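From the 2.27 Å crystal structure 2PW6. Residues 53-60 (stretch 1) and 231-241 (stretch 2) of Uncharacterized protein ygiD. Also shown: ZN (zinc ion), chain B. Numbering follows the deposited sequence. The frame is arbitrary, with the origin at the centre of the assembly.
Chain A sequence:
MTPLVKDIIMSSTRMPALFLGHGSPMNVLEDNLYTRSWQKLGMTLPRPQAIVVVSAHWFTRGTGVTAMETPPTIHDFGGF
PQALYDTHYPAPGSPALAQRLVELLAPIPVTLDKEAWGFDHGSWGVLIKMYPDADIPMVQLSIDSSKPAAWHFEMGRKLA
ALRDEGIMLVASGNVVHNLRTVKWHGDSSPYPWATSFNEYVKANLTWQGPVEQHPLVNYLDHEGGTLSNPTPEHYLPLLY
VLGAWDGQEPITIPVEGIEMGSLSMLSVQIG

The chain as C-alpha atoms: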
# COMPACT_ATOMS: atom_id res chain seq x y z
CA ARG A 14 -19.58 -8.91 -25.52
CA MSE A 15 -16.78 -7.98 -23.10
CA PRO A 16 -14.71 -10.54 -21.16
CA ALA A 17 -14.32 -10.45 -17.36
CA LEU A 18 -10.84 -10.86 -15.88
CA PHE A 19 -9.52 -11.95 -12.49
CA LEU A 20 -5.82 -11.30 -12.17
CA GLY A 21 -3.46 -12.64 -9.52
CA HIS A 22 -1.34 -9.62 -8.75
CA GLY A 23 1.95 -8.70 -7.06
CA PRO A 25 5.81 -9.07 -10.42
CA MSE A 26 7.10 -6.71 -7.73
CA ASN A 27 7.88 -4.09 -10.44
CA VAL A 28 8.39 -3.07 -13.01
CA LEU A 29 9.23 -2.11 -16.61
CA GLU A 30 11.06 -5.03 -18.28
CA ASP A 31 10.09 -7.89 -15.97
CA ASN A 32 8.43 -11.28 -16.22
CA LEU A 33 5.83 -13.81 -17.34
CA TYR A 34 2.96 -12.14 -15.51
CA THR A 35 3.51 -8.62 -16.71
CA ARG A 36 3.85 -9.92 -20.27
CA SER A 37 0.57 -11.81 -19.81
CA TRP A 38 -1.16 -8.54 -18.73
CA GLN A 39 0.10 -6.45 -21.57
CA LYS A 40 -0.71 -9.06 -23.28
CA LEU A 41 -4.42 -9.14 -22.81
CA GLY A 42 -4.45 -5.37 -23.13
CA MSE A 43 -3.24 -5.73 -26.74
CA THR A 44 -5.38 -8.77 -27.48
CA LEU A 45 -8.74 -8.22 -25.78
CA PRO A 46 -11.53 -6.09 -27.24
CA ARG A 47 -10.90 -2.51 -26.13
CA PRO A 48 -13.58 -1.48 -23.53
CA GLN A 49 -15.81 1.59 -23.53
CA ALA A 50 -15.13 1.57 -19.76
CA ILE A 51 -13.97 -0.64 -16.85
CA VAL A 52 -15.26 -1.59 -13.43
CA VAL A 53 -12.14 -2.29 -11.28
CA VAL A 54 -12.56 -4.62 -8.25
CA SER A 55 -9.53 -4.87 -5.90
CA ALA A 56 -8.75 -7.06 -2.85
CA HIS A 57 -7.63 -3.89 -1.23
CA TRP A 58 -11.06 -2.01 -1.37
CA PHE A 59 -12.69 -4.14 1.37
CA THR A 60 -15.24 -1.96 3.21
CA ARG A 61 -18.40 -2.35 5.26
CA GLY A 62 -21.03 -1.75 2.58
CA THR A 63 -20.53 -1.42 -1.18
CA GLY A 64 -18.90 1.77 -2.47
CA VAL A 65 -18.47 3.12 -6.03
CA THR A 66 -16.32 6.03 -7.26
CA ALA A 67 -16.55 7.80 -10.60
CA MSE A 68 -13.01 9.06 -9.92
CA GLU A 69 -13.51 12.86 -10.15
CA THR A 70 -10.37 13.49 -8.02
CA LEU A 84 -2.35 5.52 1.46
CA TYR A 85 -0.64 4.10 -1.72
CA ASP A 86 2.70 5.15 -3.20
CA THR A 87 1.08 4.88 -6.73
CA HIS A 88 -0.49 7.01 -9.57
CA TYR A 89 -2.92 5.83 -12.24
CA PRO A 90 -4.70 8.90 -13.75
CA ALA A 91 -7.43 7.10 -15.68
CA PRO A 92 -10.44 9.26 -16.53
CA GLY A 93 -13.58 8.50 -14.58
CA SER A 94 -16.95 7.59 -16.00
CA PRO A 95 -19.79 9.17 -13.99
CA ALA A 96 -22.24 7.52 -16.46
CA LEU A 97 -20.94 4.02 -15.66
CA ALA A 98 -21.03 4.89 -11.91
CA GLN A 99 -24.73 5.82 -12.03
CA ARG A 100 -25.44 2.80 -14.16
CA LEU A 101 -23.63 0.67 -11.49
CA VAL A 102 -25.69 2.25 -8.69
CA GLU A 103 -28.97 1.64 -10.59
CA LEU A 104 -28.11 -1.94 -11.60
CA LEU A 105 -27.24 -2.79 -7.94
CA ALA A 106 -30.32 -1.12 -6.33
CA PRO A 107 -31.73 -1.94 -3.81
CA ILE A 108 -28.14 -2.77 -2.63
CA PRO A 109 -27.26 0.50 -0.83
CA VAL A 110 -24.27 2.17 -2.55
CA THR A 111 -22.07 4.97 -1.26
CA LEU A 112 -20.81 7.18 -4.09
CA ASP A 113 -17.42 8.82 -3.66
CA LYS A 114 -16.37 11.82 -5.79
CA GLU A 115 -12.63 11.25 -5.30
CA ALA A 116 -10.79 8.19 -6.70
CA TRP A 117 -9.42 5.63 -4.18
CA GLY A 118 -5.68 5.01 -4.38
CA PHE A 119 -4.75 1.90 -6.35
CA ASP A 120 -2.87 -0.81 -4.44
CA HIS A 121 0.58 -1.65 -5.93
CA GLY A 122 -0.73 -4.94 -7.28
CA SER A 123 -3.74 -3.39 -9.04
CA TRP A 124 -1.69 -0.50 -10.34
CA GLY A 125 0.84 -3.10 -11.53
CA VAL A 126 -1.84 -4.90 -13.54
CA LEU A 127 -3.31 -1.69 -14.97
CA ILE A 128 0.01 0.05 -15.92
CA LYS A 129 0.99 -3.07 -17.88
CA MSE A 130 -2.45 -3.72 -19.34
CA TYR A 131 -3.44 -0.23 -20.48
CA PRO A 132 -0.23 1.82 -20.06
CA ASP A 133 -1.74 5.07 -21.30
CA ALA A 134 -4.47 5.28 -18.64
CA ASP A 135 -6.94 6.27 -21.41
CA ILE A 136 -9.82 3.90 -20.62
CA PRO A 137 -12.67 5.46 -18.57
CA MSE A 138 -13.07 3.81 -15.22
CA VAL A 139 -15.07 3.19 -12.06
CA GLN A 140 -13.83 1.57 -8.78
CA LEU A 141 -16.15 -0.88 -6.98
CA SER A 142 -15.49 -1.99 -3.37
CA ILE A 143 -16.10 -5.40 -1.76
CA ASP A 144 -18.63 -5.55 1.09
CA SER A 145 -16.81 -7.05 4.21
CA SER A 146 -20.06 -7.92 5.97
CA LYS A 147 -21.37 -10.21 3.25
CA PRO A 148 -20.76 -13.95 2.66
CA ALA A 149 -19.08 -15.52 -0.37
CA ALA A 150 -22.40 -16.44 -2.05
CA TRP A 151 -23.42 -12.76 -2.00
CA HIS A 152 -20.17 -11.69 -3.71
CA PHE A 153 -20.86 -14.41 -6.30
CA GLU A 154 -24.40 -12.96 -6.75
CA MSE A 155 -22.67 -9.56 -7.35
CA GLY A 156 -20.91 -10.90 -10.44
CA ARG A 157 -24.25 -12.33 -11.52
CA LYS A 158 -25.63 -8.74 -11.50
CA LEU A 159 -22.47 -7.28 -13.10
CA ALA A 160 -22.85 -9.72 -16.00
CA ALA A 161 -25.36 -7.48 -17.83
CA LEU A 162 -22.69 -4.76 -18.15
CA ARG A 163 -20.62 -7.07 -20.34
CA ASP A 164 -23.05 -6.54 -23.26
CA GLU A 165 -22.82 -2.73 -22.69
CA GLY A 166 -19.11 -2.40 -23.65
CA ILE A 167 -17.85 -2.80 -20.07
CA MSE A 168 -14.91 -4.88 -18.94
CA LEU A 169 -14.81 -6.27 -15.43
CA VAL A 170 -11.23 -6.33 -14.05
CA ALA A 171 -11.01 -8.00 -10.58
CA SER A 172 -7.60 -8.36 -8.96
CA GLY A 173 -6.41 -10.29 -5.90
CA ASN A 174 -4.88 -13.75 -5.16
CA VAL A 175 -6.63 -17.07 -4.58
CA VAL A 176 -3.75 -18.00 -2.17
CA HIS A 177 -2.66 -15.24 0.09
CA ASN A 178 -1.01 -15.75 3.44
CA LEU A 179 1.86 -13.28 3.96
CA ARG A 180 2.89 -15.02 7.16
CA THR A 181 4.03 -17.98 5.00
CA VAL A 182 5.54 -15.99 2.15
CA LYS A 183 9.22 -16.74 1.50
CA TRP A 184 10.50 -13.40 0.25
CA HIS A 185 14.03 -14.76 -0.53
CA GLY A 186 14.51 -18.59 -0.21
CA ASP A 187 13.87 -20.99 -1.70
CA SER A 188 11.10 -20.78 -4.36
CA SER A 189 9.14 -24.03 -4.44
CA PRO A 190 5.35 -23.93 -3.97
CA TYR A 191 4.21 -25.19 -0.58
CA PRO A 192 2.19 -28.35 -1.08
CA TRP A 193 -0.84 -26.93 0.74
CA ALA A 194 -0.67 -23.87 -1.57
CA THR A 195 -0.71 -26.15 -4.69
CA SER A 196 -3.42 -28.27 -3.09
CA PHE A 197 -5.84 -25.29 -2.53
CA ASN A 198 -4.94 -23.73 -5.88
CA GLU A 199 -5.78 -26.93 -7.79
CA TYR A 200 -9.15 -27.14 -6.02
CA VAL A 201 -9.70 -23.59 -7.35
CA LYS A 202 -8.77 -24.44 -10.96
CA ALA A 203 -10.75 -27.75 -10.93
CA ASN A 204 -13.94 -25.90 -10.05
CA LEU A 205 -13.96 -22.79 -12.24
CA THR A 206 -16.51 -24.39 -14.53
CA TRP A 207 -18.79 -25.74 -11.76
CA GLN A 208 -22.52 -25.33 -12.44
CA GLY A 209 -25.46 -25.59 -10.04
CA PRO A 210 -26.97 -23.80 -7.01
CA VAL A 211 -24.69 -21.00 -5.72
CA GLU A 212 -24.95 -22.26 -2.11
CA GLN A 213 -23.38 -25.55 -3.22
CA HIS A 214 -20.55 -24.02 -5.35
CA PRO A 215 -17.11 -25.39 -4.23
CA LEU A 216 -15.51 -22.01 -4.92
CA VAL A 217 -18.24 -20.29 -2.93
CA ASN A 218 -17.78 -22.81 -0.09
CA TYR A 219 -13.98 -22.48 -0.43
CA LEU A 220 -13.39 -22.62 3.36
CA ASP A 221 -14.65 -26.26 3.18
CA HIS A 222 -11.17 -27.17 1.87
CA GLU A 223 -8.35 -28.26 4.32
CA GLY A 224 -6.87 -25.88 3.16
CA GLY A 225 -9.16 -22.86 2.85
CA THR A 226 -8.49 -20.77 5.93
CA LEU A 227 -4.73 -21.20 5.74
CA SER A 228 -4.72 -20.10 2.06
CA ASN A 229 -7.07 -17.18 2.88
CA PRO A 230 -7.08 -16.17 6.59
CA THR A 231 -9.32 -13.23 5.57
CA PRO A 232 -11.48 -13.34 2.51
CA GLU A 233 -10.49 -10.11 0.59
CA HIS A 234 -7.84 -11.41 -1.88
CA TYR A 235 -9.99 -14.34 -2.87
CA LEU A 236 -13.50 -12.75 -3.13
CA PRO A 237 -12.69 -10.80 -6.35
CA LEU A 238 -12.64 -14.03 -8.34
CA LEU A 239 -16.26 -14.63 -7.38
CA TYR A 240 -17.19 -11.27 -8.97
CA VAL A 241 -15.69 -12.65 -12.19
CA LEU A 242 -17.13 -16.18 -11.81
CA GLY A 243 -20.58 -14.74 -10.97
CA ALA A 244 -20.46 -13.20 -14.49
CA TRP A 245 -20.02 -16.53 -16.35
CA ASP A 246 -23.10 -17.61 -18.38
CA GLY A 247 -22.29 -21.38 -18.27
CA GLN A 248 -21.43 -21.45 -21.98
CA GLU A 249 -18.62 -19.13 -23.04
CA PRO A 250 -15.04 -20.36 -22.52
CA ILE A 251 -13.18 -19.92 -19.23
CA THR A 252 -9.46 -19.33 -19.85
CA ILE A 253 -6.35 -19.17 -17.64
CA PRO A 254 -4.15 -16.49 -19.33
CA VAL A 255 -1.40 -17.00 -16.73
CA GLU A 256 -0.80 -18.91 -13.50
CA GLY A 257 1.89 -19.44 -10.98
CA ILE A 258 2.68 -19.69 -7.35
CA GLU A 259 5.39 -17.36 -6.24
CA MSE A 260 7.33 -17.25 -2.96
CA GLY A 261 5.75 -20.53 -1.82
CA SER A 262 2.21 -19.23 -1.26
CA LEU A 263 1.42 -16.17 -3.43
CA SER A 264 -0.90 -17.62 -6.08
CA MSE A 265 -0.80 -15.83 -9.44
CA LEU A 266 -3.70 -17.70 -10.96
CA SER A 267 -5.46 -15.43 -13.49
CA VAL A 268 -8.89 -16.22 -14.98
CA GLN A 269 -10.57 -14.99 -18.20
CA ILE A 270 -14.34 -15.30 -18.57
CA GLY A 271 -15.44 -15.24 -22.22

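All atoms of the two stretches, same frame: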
# COMPACT_ATOMS: atom_id res chain seq x y z
N VAL A 53 -13.24 -1.71 -12.03
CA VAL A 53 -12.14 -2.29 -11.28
C VAL A 53 -12.58 -2.75 -9.89
O VAL A 53 -13.11 -1.96 -9.13
CB VAL A 53 -10.95 -1.31 -11.12
CG1 VAL A 53 -9.70 -2.09 -10.64
CG2 VAL A 53 -10.60 -0.71 -12.40
N VAL A 54 -12.39 -4.04 -9.61
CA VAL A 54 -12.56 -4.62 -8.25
C VAL A 54 -11.17 -5.03 -7.69
O VAL A 54 -10.43 -5.77 -8.33
CB VAL A 54 -13.59 -5.76 -8.23
CG1 VAL A 54 -13.72 -6.34 -6.80
CG2 VAL A 54 -14.99 -5.25 -8.69
N SER A 55 -10.79 -4.48 -6.55
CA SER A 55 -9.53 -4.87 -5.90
C SER A 55 -9.74 -5.48 -4.55
O SER A 55 -10.56 -4.99 -3.79
CB SER A 55 -8.62 -3.67 -5.69
OG SER A 55 -7.43 -4.04 -5.03
N ALA A 56 -8.93 -6.52 -4.23
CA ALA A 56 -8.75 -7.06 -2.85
C ALA A 56 -8.64 -5.98 -1.80
O ALA A 56 -9.12 -6.10 -0.68
CB ALA A 56 -7.46 -7.93 -2.80
N HIS A 57 -7.94 -4.94 -2.16
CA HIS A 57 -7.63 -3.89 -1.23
C HIS A 57 -8.73 -2.81 -1.02
O HIS A 57 -8.53 -1.92 -0.26
CB HIS A 57 -6.30 -3.26 -1.64
CG HIS A 57 -5.13 -4.19 -1.55
ND1 HIS A 57 -4.32 -4.24 -0.44
CD2 HIS A 57 -4.62 -5.10 -2.43
CE1 HIS A 57 -3.36 -5.14 -0.63
NE2 HIS A 57 -3.53 -5.68 -1.83
N TRP A 58 -9.88 -2.91 -1.67
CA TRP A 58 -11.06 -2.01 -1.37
C TRP A 58 -12.13 -2.90 -0.72
O TRP A 58 -13.04 -3.39 -1.36
CB TRP A 58 -11.61 -1.26 -2.62
CG TRP A 58 -10.48 -0.56 -3.47
CD1 TRP A 58 -9.43 0.19 -3.00
CD2 TRP A 58 -10.33 -0.58 -4.88
NE1 TRP A 58 -8.62 0.62 -4.03
CE2 TRP A 58 -9.17 0.17 -5.20
CE3 TRP A 58 -11.10 -1.12 -5.92
CZ2 TRP A 58 -8.75 0.36 -6.52
CZ3 TRP A 58 -10.67 -0.92 -7.23
CH2 TRP A 58 -9.52 -0.19 -7.52
N PHE A 59 -11.92 -3.15 0.58
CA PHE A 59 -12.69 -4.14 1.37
C PHE A 59 -13.30 -3.32 2.53
O PHE A 59 -12.59 -2.92 3.45
CB PHE A 59 -11.72 -5.22 1.87
CG PHE A 59 -12.37 -6.46 2.46
CD1 PHE A 59 -13.35 -7.15 1.78
CD2 PHE A 59 -11.88 -7.02 3.67
CE1 PHE A 59 -13.92 -8.35 2.28
CE2 PHE A 59 -12.44 -8.24 4.21
CZ PHE A 59 -13.46 -8.90 3.51
N THR A 60 -14.59 -3.04 2.43
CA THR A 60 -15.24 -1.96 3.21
C THR A 60 -16.48 -2.56 3.83
O THR A 60 -16.97 -3.53 3.33
CB THR A 60 -15.73 -0.79 2.23
OG1 THR A 60 -16.57 -1.34 1.20
CG2 THR A 60 -14.55 -0.08 1.57
N THR A 231 -8.23 -14.21 5.70
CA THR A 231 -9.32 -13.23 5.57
C THR A 231 -9.77 -13.36 4.15
O THR A 231 -9.00 -13.84 3.33
CB THR A 231 -8.86 -11.81 5.81
OG1 THR A 231 -7.63 -11.58 5.09
CG2 THR A 231 -8.66 -11.57 7.29
N PRO A 232 -11.04 -13.03 3.85
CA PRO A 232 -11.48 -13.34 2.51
C PRO A 232 -11.06 -12.41 1.35
O PRO A 232 -11.22 -12.84 0.23
CB PRO A 232 -13.02 -13.35 2.65
CG PRO A 232 -13.31 -13.22 4.10
CD PRO A 232 -12.15 -12.48 4.65
N GLU A 233 -10.49 -11.23 1.59
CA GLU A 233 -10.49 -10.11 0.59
C GLU A 233 -9.75 -10.40 -0.72
O GLU A 233 -10.21 -10.02 -1.78
CB GLU A 233 -10.01 -8.78 1.20
CG GLU A 233 -8.48 -8.65 1.37
CD GLU A 233 -7.91 -9.57 2.45
OE1 GLU A 233 -8.61 -9.76 3.47
OE2 GLU A 233 -6.78 -10.09 2.30
N HIS A 234 -8.62 -11.11 -0.65
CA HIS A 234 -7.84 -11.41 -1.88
C HIS A 234 -8.39 -12.52 -2.74
O HIS A 234 -8.04 -12.64 -3.93
CB HIS A 234 -6.38 -11.64 -1.59
CG HIS A 234 -5.56 -10.38 -1.55
ND1 HIS A 234 -5.46 -9.60 -0.43
CD2 HIS A 234 -4.66 -9.88 -2.43
CE1 HIS A 234 -4.60 -8.63 -0.63
NE2 HIS A 234 -4.09 -8.76 -1.85
N TYR A 235 -9.28 -13.31 -2.15
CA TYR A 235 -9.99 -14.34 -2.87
C TYR A 235 -11.36 -13.94 -3.50
O TYR A 235 -11.71 -14.37 -4.63
CB TYR A 235 -10.23 -15.48 -1.90
CG TYR A 235 -10.95 -16.62 -2.51
CD1 TYR A 235 -10.26 -17.55 -3.28
CD2 TYR A 235 -12.34 -16.78 -2.32
CE1 TYR A 235 -10.93 -18.64 -3.87
CE2 TYR A 235 -13.02 -17.87 -2.91
CZ TYR A 235 -12.30 -18.79 -3.69
OH TYR A 235 -12.93 -19.90 -4.29
N LEU A 236 -12.13 -13.17 -2.75
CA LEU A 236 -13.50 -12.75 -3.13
C LEU A 236 -13.64 -12.14 -4.55
O LEU A 236 -14.67 -12.38 -5.19
CB LEU A 236 -14.10 -11.78 -2.08
CG LEU A 236 -14.54 -12.39 -0.74
CD1 LEU A 236 -15.03 -11.32 0.30
CD2 LEU A 236 -15.61 -13.51 -0.94
N PRO A 237 -12.62 -11.40 -5.04
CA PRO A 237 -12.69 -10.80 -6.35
C PRO A 237 -12.91 -11.77 -7.48
O PRO A 237 -13.54 -11.39 -8.48
CB PRO A 237 -11.32 -10.09 -6.48
CG PRO A 237 -10.94 -9.79 -5.13
CD PRO A 237 -11.37 -10.99 -4.36
N LEU A 238 -12.41 -13.00 -7.36
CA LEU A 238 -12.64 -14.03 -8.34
C LEU A 238 -14.13 -14.37 -8.48
O LEU A 238 -14.59 -14.70 -9.55
CB LEU A 238 -11.85 -15.32 -7.96
CG LEU A 238 -12.13 -16.58 -8.80
CD1 LEU A 238 -11.83 -16.33 -10.24
CD2 LEU A 238 -11.36 -17.81 -8.31
N LEU A 239 -14.85 -14.32 -7.37
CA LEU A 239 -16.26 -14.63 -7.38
C LEU A 239 -17.05 -13.59 -8.17
O LEU A 239 -18.03 -13.94 -8.81
CB LEU A 239 -16.76 -14.74 -5.94
CG LEU A 239 -16.08 -15.90 -5.15
CD1 LEU A 239 -16.78 -16.11 -3.81
CD2 LEU A 239 -16.02 -17.24 -5.97
N TYR A 240 -16.61 -12.33 -8.14
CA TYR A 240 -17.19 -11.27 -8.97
C TYR A 240 -17.08 -11.67 -10.44
O TYR A 240 -18.06 -11.56 -11.19
CB TYR A 240 -16.52 -9.91 -8.69
CG TYR A 240 -16.98 -9.31 -7.38
CD1 TYR A 240 -16.52 -9.81 -6.15
CD2 TYR A 240 -17.89 -8.23 -7.36
CE1 TYR A 240 -16.96 -9.26 -4.93
CE2 TYR A 240 -18.33 -7.67 -6.15
CZ TYR A 240 -17.86 -8.19 -4.93
OH TYR A 240 -18.32 -7.63 -3.75
N VAL A 241 -15.92 -12.17 -10.83
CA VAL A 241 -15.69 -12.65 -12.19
C VAL A 241 -16.49 -13.93 -12.46
O VAL A 241 -17.23 -14.00 -13.44
CB VAL A 241 -14.19 -12.88 -12.46
CG1 VAL A 241 -13.99 -13.60 -13.78
CG2 VAL A 241 -13.43 -11.55 -12.43
ZN ZN B . -2.71 -7.63 -2.70

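The apolar centre of the contact is built around Ala56, at the corner where the chain turns between two strands. Its CA-to-CB bond points toward the second stretch, and the methyl group sits squarely on the face of the His234 imidazole: Ala56 CB lies 3.3 Å from the ring centroid, only 8° off the ring normal, in a CH-pi contact. The backbones are correspondingly close, with Ala56 CA 4.5 Å from His234 CA, and Ala56 CA also makes a CA-H...O contact of 3.5 Å with Glu233 O. Beside this centre, Ala56 N approaches Pro237 CG at 3.9 Å. Val54 lies two residues earlier, and its CA-to-CB bond also points toward the second stretch, where its packing is looser: Val54 CG1 is 4.5 Å from Pro237 CB and lies over a face of the Tyr240 ring, whereas Val54 CG2 is 4.4 Å from Tyr240 CD2. The intervening Ser55 points away, and its OG accepts a hydrogen bond from His57 N (3.1 Å) within the turn.

Beyond the corner, Phe59 extends the apolar surface. Glu233 CB lies over one face of its ring, 3.6 Å from the Phe59 centroid, while Phe59 CE1 meets Leu236 CD1 at 3.7 Å and Phe59 CZ meets Pro232 CD at 4.0 Å.

At the polar edge, no hydrogen bond joins the stretches; zinc does. His57 NE2 and His234 NE2 bind ZN at 2.3 and 2.0 Å, with two further ligand atoms from elsewhere in the structure. Shared coordination explains why His57 NE2 and His234 NE2 lie 3.1 Å apart without hydrogen bonding. The rings pair in an offset edge-to-face arrangement, their planes at 82°. At the other nitrogen of the imidazole, His234 ND1 donates to Glu233 OE2 (3.1 Å, 172°), and Thr231 OG1 donates to Glu233 OE1 (2.6 Å), so the carboxylate links Thr231 to the zinc-binding imidazole.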